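PDB 3F8T: predicted ATPase involved in replication control, Cdc46/Mcm family from Methanopyrus kandleri AV19, which probably binds ATP and single-stranded DNA and may unwind DNA as a replicative helicase of the MCM family. Local coordinates for residues P204-I212 against G222-F230; P353-I361 against D484-Q492. The protein carries 2 engineered substitutions. All coordinates share one frame; numbering follows the deposited sequence.

Contact 1: residues P204-I212 against G222-F230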
# COMPACT_ATOMS: atom_id res chain seq x y z
N PRO A 204 -7.38 21.33 -6.94
CA PRO A 204 -6.86 20.45 -5.89
C PRO A 204 -5.33 20.41 -5.86
O PRO A 204 -4.76 20.20 -4.79
CB PRO A 204 -7.45 19.07 -6.24
CG PRO A 204 -7.77 19.14 -7.65
CD PRO A 204 -8.06 20.57 -8.00
N LEU A 205 -4.69 20.63 -7.00
CA LEU A 205 -3.22 20.61 -7.03
C LEU A 205 -2.64 21.65 -6.10
O LEU A 205 -1.79 21.35 -5.29
CB LEU A 205 -2.68 20.82 -8.45
CG LEU A 205 -1.15 20.87 -8.58
CD1 LEU A 205 -0.48 19.59 -8.06
CD2 LEU A 205 -0.77 21.11 -10.01
N THR A 206 -3.13 22.89 -6.20
CA THR A 206 -2.65 23.95 -5.31
C THR A 206 -2.93 23.67 -3.84
O THR A 206 -2.07 23.88 -2.96
CB THR A 206 -3.21 25.33 -5.74
OG1 THR A 206 -2.77 25.60 -7.09
CG2 THR A 206 -2.66 26.42 -4.84
N THR A 207 -4.12 23.16 -3.56
CA THR A 207 -4.49 22.77 -2.20
C THR A 207 -3.52 21.75 -1.60
O THR A 207 -3.04 21.93 -0.48
CB THR A 207 -5.93 22.24 -2.17
OG1 THR A 207 -6.80 23.26 -2.68
CG2 THR A 207 -6.34 21.88 -0.78
N PHE A 208 -3.26 20.65 -2.33
CA PHE A 208 -2.36 19.62 -1.83
C PHE A 208 -0.93 20.14 -1.72
O PHE A 208 -0.25 19.83 -0.75
CB PHE A 208 -2.41 18.37 -2.72
CG PHE A 208 -3.50 17.41 -2.37
CD1 PHE A 208 -4.75 17.50 -2.97
CD2 PHE A 208 -3.27 16.39 -1.44
CE1 PHE A 208 -5.76 16.57 -2.66
CE2 PHE A 208 -4.26 15.46 -1.12
CZ PHE A 208 -5.52 15.57 -1.72
N ALA A 209 -0.51 20.96 -2.69
CA ALA A 209 0.85 21.51 -2.73
C ALA A 209 1.13 22.38 -1.51
O ALA A 209 2.19 22.29 -0.90
CB ALA A 209 1.05 22.34 -4.02
N ARG A 210 0.16 23.21 -1.15
CA ARG A 210 0.29 24.06 0.03
C ARG A 210 0.21 23.27 1.33
O ARG A 210 0.89 23.59 2.31
CB ARG A 210 -0.76 25.18 0.00
CG ARG A 210 -0.26 26.44 -0.69
CD ARG A 210 -1.03 26.78 -1.93
NE ARG A 210 -0.64 28.08 -2.50
CZ ARG A 210 0.44 28.29 -3.25
NH1 ARG A 210 0.69 29.50 -3.73
NH2 ARG A 210 1.27 27.29 -3.52
N ALA A 211 -0.60 22.21 1.33
CA ALA A 211 -0.65 21.33 2.48
C ALA A 211 0.72 20.70 2.74
O ALA A 211 1.16 20.63 3.88
CB ALA A 211 -1.70 20.24 2.27
N ILE A 212 1.39 20.29 1.67
CA ILE A 212 2.68 19.61 1.78
C ILE A 212 3.85 20.53 2.10
O ILE A 212 4.69 20.22 2.95
CB ILE A 212 3.00 18.81 0.48
CG1 ILE A 212 1.97 17.69 0.27
CG2 ILE A 212 4.43 18.26 0.53
CD1 ILE A 212 2.03 17.05 -1.11
N GLY A 222 6.02 21.56 -3.79
CA GLY A 222 4.70 21.08 -3.32
C GLY A 222 3.91 20.38 -4.41
O GLY A 222 3.28 19.34 -4.16
N LYS A 223 3.90 20.95 -5.61
CA LYS A 223 3.15 20.37 -6.73
C LYS A 223 3.71 19.01 -7.13
O LYS A 223 2.97 18.07 -7.35
CB LYS A 223 3.14 21.32 -7.93
CG LYS A 223 2.28 22.59 -7.72
CD LYS A 223 2.36 23.45 -8.95
CE LYS A 223 1.44 24.66 -8.81
NZ LYS A 223 1.68 25.60 -9.95
N MET A 224 5.04 18.91 -7.19
CA MET A 224 5.70 17.62 -7.48
C MET A 224 5.32 16.52 -6.48
O MET A 224 4.98 15.41 -6.87
CB MET A 224 7.22 17.80 -7.43
CG MET A 224 7.78 18.67 -8.53
SD MET A 224 9.59 18.71 -8.31
CE MET A 224 9.96 19.68 -9.77
N LEU A 225 5.41 16.84 -5.20
CA LEU A 225 5.05 15.89 -4.14
C LEU A 225 3.55 15.57 -4.11
O LEU A 225 3.17 14.44 -3.83
CB LEU A 225 5.52 16.40 -2.78
CG LEU A 225 7.02 16.73 -2.66
CD1 LEU A 225 7.38 16.94 -1.20
CD2 LEU A 225 7.86 15.63 -3.21
N ALA A 226 2.71 16.58 -4.36
CA ALA A 226 1.26 16.34 -4.49
C ALA A 226 0.98 15.31 -5.60
O ALA A 226 0.29 14.31 -5.38
CB ALA A 226 0.53 17.63 -4.78
N LEU A 227 1.54 15.52 -6.78
CA LEU A 227 1.29 14.61 -7.89
C LEU A 227 1.94 13.23 -7.63
O LEU A 227 1.40 12.20 -8.00
CB LEU A 227 1.75 15.23 -9.22
CG LEU A 227 0.94 16.47 -9.65
CD1 LEU A 227 1.64 17.19 -10.77
CD2 LEU A 227 -0.49 16.10 -10.08
N GLN A 228 3.08 13.21 -6.96
CA GLN A 228 3.63 11.91 -6.53
C GLN A 228 2.63 11.07 -5.69
O GLN A 228 2.44 9.88 -5.94
CB GLN A 228 4.96 12.07 -5.80
CG GLN A 228 5.52 10.72 -5.30
CD GLN A 228 6.81 10.88 -4.56
OE1 GLN A 228 6.92 11.73 -3.68
NE2 GLN A 228 7.81 10.06 -4.92
N LEU A 229 1.97 11.71 -4.72
CA LEU A 229 0.94 11.01 -3.92
C LEU A 229 -0.13 10.40 -4.81
O LEU A 229 -0.51 9.25 -4.62
CB LEU A 229 0.29 11.96 -2.91
CG LEU A 229 1.18 12.28 -1.69
CD1 LEU A 229 0.59 13.50 -0.95
CD2 LEU A 229 1.31 11.09 -0.75
N PHE A 230 -0.55 11.15 -5.82
CA PHE A 230 -1.58 10.70 -6.76
C PHE A 230 -1.07 9.72 -7.83
O PHE A 230 -1.82 9.32 -8.74
CB PHE A 230 -2.27 11.92 -7.37
CG PHE A 230 -3.30 12.53 -6.45
CD1 PHE A 230 -2.94 13.48 -5.50
CD2 PHE A 230 -4.63 12.11 -6.51
CE1 PHE A 230 -3.88 14.01 -4.63
CE2 PHE A 230 -5.59 12.65 -5.65
CZ PHE A 230 -5.21 13.61 -4.71

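Contact 2: residues P353-I361 against D484-Q492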
# COMPACT_ATOMS: atom_id res chain seq x y z
N PRO A 353 31.39 24.87 -4.38
CA PRO A 353 31.01 24.52 -5.74
C PRO A 353 30.06 25.55 -6.34
O PRO A 353 28.90 25.65 -5.93
CB PRO A 353 30.39 23.13 -5.78
N SER A 354 30.58 26.31 -7.30
CA SER A 354 29.77 27.21 -8.12
C SER A 354 29.39 26.50 -9.42
O SER A 354 29.21 27.13 -10.47
CB SER A 354 30.53 28.51 -8.40
N ASP A 355 29.30 25.17 -9.34
CA ASP A 355 28.82 24.34 -10.44
C ASP A 355 27.27 24.31 -10.42
O ASP A 355 26.66 24.70 -9.41
CB ASP A 355 29.40 22.93 -10.31
N PRO A 356 26.63 23.86 -11.52
CA PRO A 356 25.16 23.84 -11.54
C PRO A 356 24.61 22.95 -10.43
O PRO A 356 25.29 22.00 -10.03
CB PRO A 356 24.84 23.25 -12.92
CG PRO A 356 26.05 22.49 -13.31
CD PRO A 356 27.19 23.29 -12.76
N PRO A 357 23.39 23.24 -9.92
CA PRO A 357 22.86 22.49 -8.77
C PRO A 357 22.94 20.96 -8.87
O PRO A 357 23.23 20.30 -7.87
CB PRO A 357 21.41 22.95 -8.69
CG PRO A 357 21.46 24.33 -9.21
CD PRO A 357 22.43 24.27 -10.34
N ILE A 358 22.72 20.40 -10.06
CA ILE A 358 22.74 18.95 -10.20
C ILE A 358 24.16 18.37 -10.08
O ILE A 358 24.34 17.22 -9.66
CB ILE A 358 22.03 18.46 -11.49
CG1 ILE A 358 21.71 16.96 -11.36
CG2 ILE A 358 22.85 18.81 -12.75
CD1 ILE A 358 20.65 16.47 -12.32
N ALA A 359 25.17 19.16 -10.45
CA ALA A 359 26.56 18.74 -10.33
C ALA A 359 26.99 18.58 -8.87
O ALA A 359 27.94 17.84 -8.59
CB ALA A 359 27.48 19.72 -11.07
N ARG A 360 26.29 19.25 -7.96
CA ARG A 360 26.60 19.20 -6.53
C ARG A 360 26.05 17.96 -5.82
O ARG A 360 26.40 17.69 -4.67
CB ARG A 360 26.11 20.46 -5.82
CG ARG A 360 26.84 21.74 -6.22
CD ARG A 360 26.20 22.96 -5.57
NE ARG A 360 24.74 22.96 -5.69
CZ ARG A 360 23.89 23.01 -4.66
NH1 ARG A 360 24.33 23.10 -3.41
NH2 ARG A 360 22.58 22.98 -4.89
N ILE A 361 25.17 17.22 -6.50
CA ILE A 361 24.63 15.98 -5.97
C ILE A 361 25.65 14.86 -6.15
O ILE A 361 25.97 14.48 -7.28
CB ILE A 361 23.32 15.59 -6.69
CG1 ILE A 361 22.26 16.68 -6.51
CG2 ILE A 361 22.80 14.24 -6.20
CD1 ILE A 361 21.01 16.46 -7.33
N ASP A 484 10.03 20.63 -16.99
CA ASP A 484 10.83 21.79 -17.45
C ASP A 484 11.51 22.56 -16.31
O ASP A 484 12.69 22.93 -16.41
CB ASP A 484 9.98 22.74 -18.28
CG ASP A 484 9.72 22.22 -19.68
OD1 ASP A 484 10.49 21.38 -20.17
OD2 ASP A 484 8.72 22.66 -20.28
N TRP A 485 10.76 22.78 -15.24
CA TRP A 485 11.29 23.47 -14.06
C TRP A 485 12.47 22.71 -13.48
O TRP A 485 13.52 23.30 -13.21
CB TRP A 485 10.19 23.68 -13.02
CG TRP A 485 10.61 24.43 -11.78
CD1 TRP A 485 10.58 25.79 -11.59
CD2 TRP A 485 11.12 23.87 -10.57
NE1 TRP A 485 11.05 26.10 -10.33
CE2 TRP A 485 11.38 24.94 -9.68
CE3 TRP A 485 11.38 22.56 -10.15
CZ2 TRP A 485 11.89 24.74 -8.40
CZ3 TRP A 485 11.88 22.36 -8.87
CH2 TRP A 485 12.13 23.44 -8.01
N TYR A 486 12.30 21.40 -13.29
CA TYR A 486 13.38 20.49 -12.88
C TYR A 486 14.61 20.56 -13.80
O TYR A 486 15.75 20.72 -13.34
CB TYR A 486 12.86 19.03 -12.83
CG TYR A 486 13.92 17.96 -12.99
CD1 TYR A 486 15.10 18.02 -12.25
CD2 TYR A 486 13.74 16.88 -13.86
CE1 TYR A 486 16.09 17.05 -12.38
CE2 TYR A 486 14.74 15.89 -14.00
CZ TYR A 486 15.91 15.99 -13.24
OH TYR A 486 16.92 15.04 -13.31
N LEU A 487 14.38 20.42 -15.10
CA LEU A 487 15.48 20.42 -16.07
C LEU A 487 16.24 21.75 -16.08
O LEU A 487 17.48 21.78 -16.19
CB LEU A 487 14.96 20.09 -17.46
CG LEU A 487 14.42 18.68 -17.71
CD1 LEU A 487 13.87 18.60 -19.12
CD2 LEU A 487 15.47 17.58 -17.47
N GLU A 488 15.49 22.84 -15.96
CA GLU A 488 16.06 24.18 -16.01
C GLU A 488 16.78 24.56 -14.73
O GLU A 488 17.92 25.02 -14.78
CB GLU A 488 15.00 25.21 -16.41
CG GLU A 488 14.67 25.13 -17.91
CD GLU A 488 13.32 25.74 -18.31
OE1 GLU A 488 12.82 26.64 -17.60
OE2 GLU A 488 12.77 25.32 -19.36
N THR A 489 16.14 24.31 -13.59
CA THR A 489 16.74 24.61 -12.29
C THR A 489 17.98 23.77 -12.00
O THR A 489 18.91 24.24 -11.32
CB THR A 489 15.74 24.47 -11.14
OG1 THR A 489 15.28 23.11 -11.05
CG2 THR A 489 14.55 25.39 -11.36
N ALA A 490 18.02 22.54 -12.53
CA ALA A 490 19.17 21.65 -12.38
C ALA A 490 20.48 22.26 -12.89
O ALA A 490 21.57 21.95 -12.37
CB ALA A 490 18.91 20.34 -13.09
N MET A 491 20.36 23.12 -13.90
CA MET A 491 21.50 23.68 -14.62
C MET A 491 21.68 25.18 -14.40
O MET A 491 22.63 25.76 -14.92
CB MET A 491 21.37 23.40 -16.12
CG MET A 491 21.38 21.94 -16.51
SD MET A 491 22.91 21.09 -16.04
CE MET A 491 23.93 21.31 -17.50
N GLN A 492 20.79 25.82 -13.65
CA GLN A 492 20.86 27.28 -13.48
C GLN A 492 21.92 27.74 -12.47
O GLN A 492 22.16 27.08 -11.45
CB GLN A 492 19.49 27.87 -13.16
CG GLN A 492 19.06 27.74 -11.71
CD GLN A 492 18.09 28.82 -11.31
OE1 GLN A 492 16.94 28.84 -11.77
NE2 GLN A 492 18.54 29.75 -10.47

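Contact 1: residues P204-I212 against G222-F230
I212 and A226 interlock as reciprocal knobs where helices 204-212 and 222-229 cross at 107°, their axes 7.7 Å apart. A226 drops its methyl among L205, F208, A209 and I212; I212 in turn fills the hole formed by G222, L225, A226 and L229. Along the I212 side chain, CB branches to CG2, which lies against L225 CD1 at 3.7 Å, while the other arm, through CG1, carries CD1 over the backbone to 3.4 Å from A226 N and on to L229 CD1. The helices come closest at A209 and G222, CA to CA 3.9 Å, with A209 CB 3.5 Å from G222 C. L205, its CG trans to the backbone N (chi1 178°), directs CD1 to L227 CG at 3.8 Å and sets CD2 across the K223 chain, against its CD and CG. F208 rests CB on the A226 methyl and takes the edge of F230 over the centre of its ring, a T-shaped pair with centroids 4.9 Å apart and planes at 90°. Without an aromatic face, a leucine here would probably leave the F230 edge without its stacking partner and open a gap beside it. Helix 396-409 adds Y402 against F208 and L403 against F230. With apolar packing dominating and most participants buried, the helix pair within the P-loop domain depends chiefly on shape complementarity and close backbone approach.

Contact 2: residues P353-I361 against D484-Q492
I358 places CG1 trans to its backbone N (chi1 -162°), which brings CD1 to 4.1 Å from Y486 OH, while CG2 lies close to A490 O and against M491. Bends at chi2 and chi3 of M491 fold its thioether back, putting SD 4.0 Å from I358 CG2; the two side chains meet at a slant. Between these groups runs the polar link of the contact: I358 N donates to A490 O at 3.0 Å, a nearly straight bond (163° at the hydrogen) that lies in the carbonyl plane and uses a lone pair. The same oxygen receives the ring of P357, with CD at 3.2 Å, but P357 N has no hydrogen to offer. P357 also places CD 3.0 Å from Q492 O and CG 3.3 Å from T489 O, so the proline ring meets three backbone carbonyl oxygens of 484-492. P356 adds its CB against M491 CA, and the methyl of A490 meets I358 CB at 4.0 Å. Within the helix, T489 OG1 bonds to W485 O from the face opposite that used by T489 N. Nearby, F376 on strand 373-376 packs on T489 and A490, and L368 on I358. The contact joins the loop between strand 341-346 and helix 365-368 to segment 484-492, so that the chain's C-terminal region is tied to the P-loop domain of an AAA+ module.

Contact 1 is a buried helix-helix interface, whereas contact 2 is partly buried and farther from the chain's centre, joining a loop to segment 484-492. Their centres lie about 23 Å apart. Apolar knobs and aromatic rings dominate the first; in the second, backbone carbonyls meet proline rings and a main-chain hydrogen bond adds a polar tie. Helix 473-489 connects them: I478 and L482 pack on L205, K223 and L227 of contact 1, and its C-terminal part belongs to contact 2. The two also touch directly, since M224 packs on W485 where helices 219-229 and 473-489 meet.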